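Long-range contacts in leucine-rich-repeat protein (Methanosarcina barkeri, PDB 4WNR), which binds GDP and magnesium through a Roc G domain coupled to a COR domain, within a longer protein that is probably a serine/threonine kinase: residues 43-48 and 93-98; 283-288 and 301-306. One frame throughout, in Å; residues are numbered along the deposited sequence.

In the fold
Contact 1 pairs two parallel strands in the core of the Roc G domain, beside the nucleotide: the side chain of Asp96 is about 5 Å from both the bound GDP and the magnesium ion. Contact 2 lies in the COR domain, joining the end of helix 275-286 to the short helix 303-306, away from the nucleotide site. The centres of contacts 1 and 2 are about 27 Å apart, and the nearest atoms of contacts 1 and 2 are about 6 Å apart, without touching. Helix 99-104 links them: Gly98 of contact 1 is its N-cap, and Tyr283 of contact 2 meets Gln100 and His104 on it, with its OH hydrogen-bonded to Glu101 and to Thr106 just beyond.

Contact 1 of 2, residues 43-48 and 93-98; sequences KVLLVG and NFWDFG
Lys43 lays its aliphatic chain over one face of the Trp95 indole, where two parallel strands of a Ras-like P-loop G domain meet. Strand 36-47 runs into the P-loop, and strand 88-96 ends at Asp96, the first residue of the DxxG (G3) motif. Lys43 CG stands anti to the backbone N (chi1 -173°), and CG and CD follow the pyrrole side of the indole: CD lies 3.3 Å above the ring plane, offset toward the rim, in a CH-pi contact. NZ, farther on, hydrogen-bonds to Phe110 O and has at most a weak cation-pi pull on the six-membered ring. Phe110 also meets the indole, its ring plane turned about 35° from it. An alanine in place of Trp95 would probably leave Lys43 CG and CD without the indole face they lie on and open a gap beside Phe110, though NZ could keep its bond. On the same face of the sheet, Leu45 CD2 touches Trp95 CB and meets the edge of the Phe97 ring 3.6 Å from CZ. The other face carries Val44, which lies alongside Phe94 and points the same way, with CG1 3.5 Å from CE1. Leu46 CD2 reaches the same ring obliquely, 3.7 Å from CD1. Helix 54-62 packs on Phe94 through Leu58 and Leu61. Three backbone hydrogen bonds join the strands: Val44 N to Asn93 O, Trp95 N to Val44 O (2.7 Å) and Leu46 N to Trp95 O. Beyond the last, a water, its exact position doubtful, lies between Leu46 O and Phe97 N, near Asp96 OD1. Asp96 OD2 hydrogen-bonds to Thr55 OG1, the hydroxyl of a magnesium-binding residue.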
loop_
_atom_site.group_PDB
_atom_site.type_symbol
_atom_site.label_atom_id
_atom_site.label_comp_id
_atom_site.label_asym_id
_atom_site.label_seq_id
_atom_site.Cartn_x
_atom_site.Cartn_y
_atom_site.Cartn_z
ATOM N N LYS A 43 3.935 1.210 8.012
ATOM C CA LYS A 43 3.846 1.415 6.570
ATOM C C LYS A 43 3.455 2.865 6.304
ATOM O O LYS A 43 2.459 3.350 6.841
ATOM C CB LYS A 43 2.824 0.466 5.940
ATOM C CG LYS A 43 2.804 0.519 4.419
ATOM C CD LYS A 43 2.048 -0.649 3.804
ATOM C CE LYS A 43 0.549 -0.516 4.004
ATOM N NZ LYS A 43 -0.192 -1.666 3.420
ATOM N N VAL A 44 4.251 3.553 5.489
ATOM C CA VAL A 44 3.968 4.936 5.107
ATOM C C VAL A 44 3.516 4.963 3.650
ATOM O O VAL A 44 4.228 4.491 2.762
ATOM C CB VAL A 44 5.195 5.850 5.307
ATOM C CG1 VAL A 44 4.896 7.269 4.840
ATOM C CG2 VAL A 44 5.607 5.866 6.770
ATOM N N LEU A 45 2.335 5.525 3.415
ATOM C CA LEU A 45 1.712 5.516 2.093
ATOM C C LEU A 45 1.729 6.902 1.453
ATOM O O LEU A 45 1.022 7.807 1.900
ATOM C CB LEU A 45 0.272 5.011 2.203
ATOM C CG LEU A 45 0.136 3.539 2.611
ATOM C CD1 LEU A 45 -1.201 3.274 3.281
ATOM C CD2 LEU A 45 0.323 2.622 1.410
ATOM N N LEU A 46 2.545 7.058 0.412
ATOM C CA LEU A 46 2.572 8.286 -0.383
ATOM C C LEU A 46 1.364 8.275 -1.316
ATOM O O LEU A 46 1.285 7.451 -2.222
ATOM C CB LEU A 46 3.866 8.387 -1.204
ATOM C CG LEU A 46 5.181 8.790 -0.517
ATOM C CD1 LEU A 46 5.118 10.221 -0.003
ATOM C CD2 LEU A 46 5.549 7.830 0.602
ATOM N N VAL A 47 0.414 9.173 -1.077
ATOM C CA VAL A 47 -0.801 9.246 -1.897
ATOM C C VAL A 47 -1.055 10.664 -2.403
ATOM O O VAL A 47 -0.553 11.639 -1.846
ATOM C CB VAL A 47 -2.044 8.721 -1.147
ATOM C CG1 VAL A 47 -1.915 7.226 -0.900
ATOM C CG2 VAL A 47 -2.261 9.464 0.164
ATOM N N GLY A 48 -1.843 10.756 -3.470
ATOM C CA GLY A 48 -2.094 12.022 -4.161
ATOM C C GLY A 48 -2.129 11.820 -5.665
ATOM O O GLY A 48 -1.794 10.741 -6.157
ATOM N N ASN A 93 8.445 1.611 6.240
ATOM C CA ASN A 93 8.235 1.079 4.893
ATOM C C ASN A 93 7.466 2.077 4.026
ATOM O O ASN A 93 6.244 2.195 4.140
ATOM C CB ASN A 93 7.481 -0.248 4.963
ATOM C CG ASN A 93 8.227 -1.303 5.762
ATOM O OD1 ASN A 93 9.453 -1.396 5.697
ATOM N ND2 ASN A 93 7.487 -2.111 6.516
ATOM N N PHE A 94 8.188 2.801 3.173
ATOM C CA PHE A 94 7.573 3.775 2.270
ATOM C C PHE A 94 6.999 3.078 1.044
ATOM O O PHE A 94 7.713 2.351 0.354
ATOM C CB PHE A 94 8.587 4.828 1.821
ATOM C CG PHE A 94 8.916 5.850 2.874
ATOM C CD1 PHE A 94 7.990 6.819 3.234
ATOM C CD2 PHE A 94 10.159 5.857 3.488
ATOM C CE1 PHE A 94 8.296 7.767 4.197
ATOM C CE2 PHE A 94 10.469 6.801 4.450
ATOM C CZ PHE A 94 9.537 7.757 4.806
ATOM N N TRP A 95 5.715 3.309 0.782
ATOM C CA TRP A 95 5.042 2.786 -0.407
ATOM C C TRP A 95 4.764 3.914 -1.396
ATOM O O TRP A 95 4.058 4.873 -1.077
ATOM C CB TRP A 95 3.736 2.092 -0.020
ATOM C CG TRP A 95 3.931 0.687 0.467
ATOM C CD1 TRP A 95 4.650 0.291 1.552
ATOM C CD2 TRP A 95 3.396 -0.506 -0.118
ATOM N NE1 TRP A 95 4.599 -1.076 1.684
ATOM C CE2 TRP A 95 3.835 -1.590 0.672
ATOM C CE3 TRP A 95 2.588 -0.764 -1.232
ATOM C CZ2 TRP A 95 3.495 -2.914 0.384
ATOM C CZ3 TRP A 95 2.249 -2.079 -1.519
ATOM C CH2 TRP A 95 2.704 -3.138 -0.712
ATOM N N ASP A 96 5.327 3.788 -2.596
ATOM C CA ASP A 96 5.187 4.802 -3.643
ATOM C C ASP A 96 4.422 4.225 -4.839
ATOM O O ASP A 96 4.867 3.260 -5.462
ATOM C CB ASP A 96 6.572 5.291 -4.077
ATOM C CG ASP A 96 6.530 6.646 -4.759
ATOM O OD1 ASP A 96 5.692 7.490 -4.372
ATOM O OD2 ASP A 96 7.351 6.871 -5.675
ATOM N N PHE A 97 3.273 4.821 -5.146
ATOM C CA PHE A 97 2.402 4.351 -6.225
ATOM C C PHE A 97 2.600 5.179 -7.492
ATOM O O PHE A 97 2.522 6.408 -7.455
ATOM C CB PHE A 97 0.938 4.415 -5.786
ATOM C CG PHE A 97 0.650 3.649 -4.526
ATOM C CD1 PHE A 97 0.623 2.260 -4.532
ATOM C CD2 PHE A 97 0.412 4.314 -3.331
ATOM C CE1 PHE A 97 0.364 1.551 -3.372
ATOM C CE2 PHE A 97 0.152 3.610 -2.169
ATOM C CZ PHE A 97 0.128 2.226 -2.189
ATOM N N GLY A 98 2.844 4.498 -8.609
ATOM C CA GLY A 98 3.099 5.159 -9.890
ATOM C C GLY A 98 1.863 5.717 -10.572
ATOM O O GLY A 98 0.759 5.662 -10.031
HETATM O O HOH W 1 2.907 6.986 -4.009
#

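Contact 2 of 2, residues 283-288 and 301-306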
loop_
_atom_site.group_PDB
_atom_site.type_symbol
_atom_site.label_atom_id
_atom_site.label_comp_id
_atom_site.label_asym_id
_atom_site.label_seq_id
_atom_site.Cartn_x
_atom_site.Cartn_y
_atom_site.Cartn_z
ATOM N N TYR A 283 -3.777 -5.029 -14.949
ATOM C CA TYR A 283 -3.463 -4.222 -16.137
ATOM C C TYR A 283 -3.571 -5.034 -17.429
ATOM O O TYR A 283 -3.952 -4.500 -18.471
ATOM C CB TYR A 283 -2.067 -3.586 -16.037
ATOM C CG TYR A 283 -1.866 -2.667 -14.846
ATOM C CD1 TYR A 283 -2.875 -1.804 -14.415
ATOM C CD2 TYR A 283 -0.653 -2.646 -14.162
ATOM C CE1 TYR A 283 -2.686 -0.967 -13.329
ATOM C CE2 TYR A 283 -0.455 -1.809 -13.076
ATOM C CZ TYR A 283 -1.473 -0.972 -12.662
ATOM O OH TYR A 283 -1.279 -0.139 -11.583
ATOM N N LYS A 284 -3.231 -6.318 -17.357
ATOM C CA LYS A 284 -3.409 -7.226 -18.492
ATOM C C LYS A 284 -4.875 -7.294 -18.926
ATOM O O LYS A 284 -5.170 -7.340 -20.119
ATOM C CB LYS A 284 -2.894 -8.630 -18.161
ATOM C CG LYS A 284 -1.423 -8.831 -18.480
ATOM C CD LYS A 284 -0.922 -10.185 -18.000
ATOM C CE LYS A 284 0.269 -10.673 -18.815
ATOM N NZ LYS A 284 1.370 -9.674 -18.908
ATOM N N ILE A 285 -5.781 -7.291 -17.951
ATOM C CA ILE A 285 -7.219 -7.295 -18.220
ATOM C C ILE A 285 -7.665 -5.946 -18.787
ATOM O O ILE A 285 -8.344 -5.896 -19.810
ATOM C CB ILE A 285 -8.035 -7.633 -16.950
ATOM C CG1 ILE A 285 -7.737 -9.069 -16.502
ATOM C CG2 ILE A 285 -9.531 -7.465 -17.198
ATOM C CD1 ILE A 285 -8.175 -9.379 -15.085
ATOM N N ILE A 286 -7.271 -4.862 -18.123
ATOM C CA ILE A 286 -7.664 -3.508 -18.531
ATOM C C ILE A 286 -7.135 -3.165 -19.925
ATOM O O ILE A 286 -7.864 -2.604 -20.744
ATOM C CB ILE A 286 -7.189 -2.446 -17.510
ATOM C CG1 ILE A 286 -7.942 -2.615 -16.185
ATOM C CG2 ILE A 286 -7.408 -1.033 -18.045
ATOM C CD1 ILE A 286 -7.341 -1.854 -15.022
ATOM N N ASN A 287 -5.876 -3.513 -20.186
ATOM C CA ASN A 287 -5.236 -3.247 -21.481
ATOM C C ASN A 287 -5.289 -4.437 -22.448
ATOM O O ASN A 287 -4.453 -4.545 -23.347
ATOM C CB ASN A 287 -3.778 -2.820 -21.274
ATOM C CG ASN A 287 -3.645 -1.568 -20.427
ATOM O OD1 ASN A 287 -4.460 -0.649 -20.522
ATOM N ND2 ASN A 287 -2.607 -1.520 -19.599
ATOM N N SER A 288 -6.267 -5.323 -22.269
ATOM C CA SER A 288 -6.454 -6.453 -23.179
ATOM C C SER A 288 -7.035 -5.967 -24.504
ATOM O O SER A 288 -8.079 -5.314 -24.527
ATOM C CB SER A 288 -7.378 -7.502 -22.559
ATOM O OG SER A 288 -7.662 -8.543 -23.478
ATOM N N SER A 301 -14.030 -17.368 -19.454
ATOM C CA SER A 301 -13.336 -18.219 -20.421
ATOM C C SER A 301 -12.213 -17.463 -21.142
ATOM O O SER A 301 -11.266 -18.078 -21.635
ATOM C CB SER A 301 -14.331 -18.767 -21.449
ATOM O OG SER A 301 -15.049 -17.715 -22.071
ATOM N N MET A 302 -12.324 -16.137 -21.193
ATOM C CA MET A 302 -11.346 -15.289 -21.884
ATOM C C MET A 302 -10.051 -15.094 -21.090
ATOM O O MET A 302 -9.019 -14.744 -21.665
ATOM C CB MET A 302 -11.949 -13.912 -22.177
ATOM C CG MET A 302 -13.248 -13.936 -22.969
ATOM S SD MET A 302 -13.944 -12.287 -23.195
ATOM C CE MET A 302 -12.709 -11.536 -24.256
ATOM N N LEU A 303 -10.109 -15.311 -19.777
ATOM C CA LEU A 303 -8.962 -15.069 -18.891
ATOM C C LEU A 303 -7.749 -15.953 -19.186
ATOM O O LEU A 303 -6.622 -15.586 -18.850
ATOM C CB LEU A 303 -9.371 -15.240 -17.422
ATOM C CG LEU A 303 -10.389 -14.240 -16.866
ATOM C CD1 LEU A 303 -10.784 -14.628 -15.450
ATOM C CD2 LEU A 303 -9.850 -12.818 -16.894
ATOM N N ASP A 304 -7.975 -17.111 -19.802
ATOM C CA ASP A 304 -6.881 -18.010 -20.177
ATOM C C ASP A 304 -5.945 -17.365 -21.199
ATOM O O ASP A 304 -4.726 -17.440 -21.060
ATOM C CB ASP A 304 -7.427 -19.327 -20.730
ATOM C CG ASP A 304 -8.119 -20.161 -19.670
ATOM O OD1 ASP A 304 -9.065 -19.650 -19.035
ATOM O OD2 ASP A 304 -7.719 -21.329 -19.475
ATOM N N GLU A 305 -6.526 -16.735 -22.215
ATOM C CA GLU A 305 -5.757 -16.057 -23.262
ATOM C C GLU A 305 -5.093 -14.780 -22.740
ATOM O O GLU A 305 -3.962 -14.469 -23.115
ATOM C CB GLU A 305 -6.664 -15.733 -24.457
ATOM C CG GLU A 305 -5.936 -15.230 -25.701
ATOM C CD GLU A 305 -5.670 -13.731 -25.694
ATOM O OE1 GLU A 305 -6.466 -12.970 -25.101
ATOM O OE2 GLU A 305 -4.658 -13.308 -26.296
ATOM N N ILE A 306 -5.801 -14.054 -21.876
ATOM C CA ILE A 306 -5.318 -12.776 -21.342
ATOM C C ILE A 306 -4.169 -12.982 -20.355
ATOM O O ILE A 306 -3.131 -12.325 -20.455
ATOM C CB ILE A 306 -6.452 -11.985 -20.649
ATOM C CG1 ILE A 306 -7.555 -11.637 -21.655
ATOM C CG2 ILE A 306 -5.912 -10.704 -20.018
ATOM C CD1 ILE A 306 -8.863 -11.213 -21.020
#
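Ile306 holds CG2 anti to its backbone N, with CG1 beside that N (chi1 -62°), and the two branches reach different parts of the 283-288 segment. CG2 comes against the backbone of the helix end, 3.4 Å from Lys284 O, and also lies 4.1 Å from Lys284 CB. The CG1 branch meets Ser288, whose OG stands anti to its own backbone N (chi1 175°) and is 3.6 Å from Ile306 CG1 and 3.8 Å from CD1. Ser288 is the N-cap of the following helix, and its OG is hydrogen-bonded to Leu291 N, so its polar need is met while it borders the isoleucine. Ile285 completes the apolar side: its CG1 is 4.3 Å from Ile306 CG2, and its CD1 is 4.2 Å from Leu303 CD2, a methyl-to-methyl touch. No hydrogen bond crosses the contact. Ile306 contributes the largest share of the buried surface, 90 of the 222 Å², set against the last turn of helix 275-286 and Ser288 just beyond it. Lys284 borders it with its aliphatic part, CD lying 3.9 Å from Ile306 O, before the chain bends at chi4 and NZ leads away to a long, weak ion pair with Asp314. In the COR domain this contact joins the end of helix 275-286 to the short helix 303-306, with helix 289-292 and strand 297-299 between them in the chain. Leu298 of strand 297-299 touches Ile285, Leu303 and Ile306 alike, Leu291 of helix 289-292 packs on Ile285, and helix 322-331 adds Ile325 and Met329 against Ile285 and Tyr322 against Leu303.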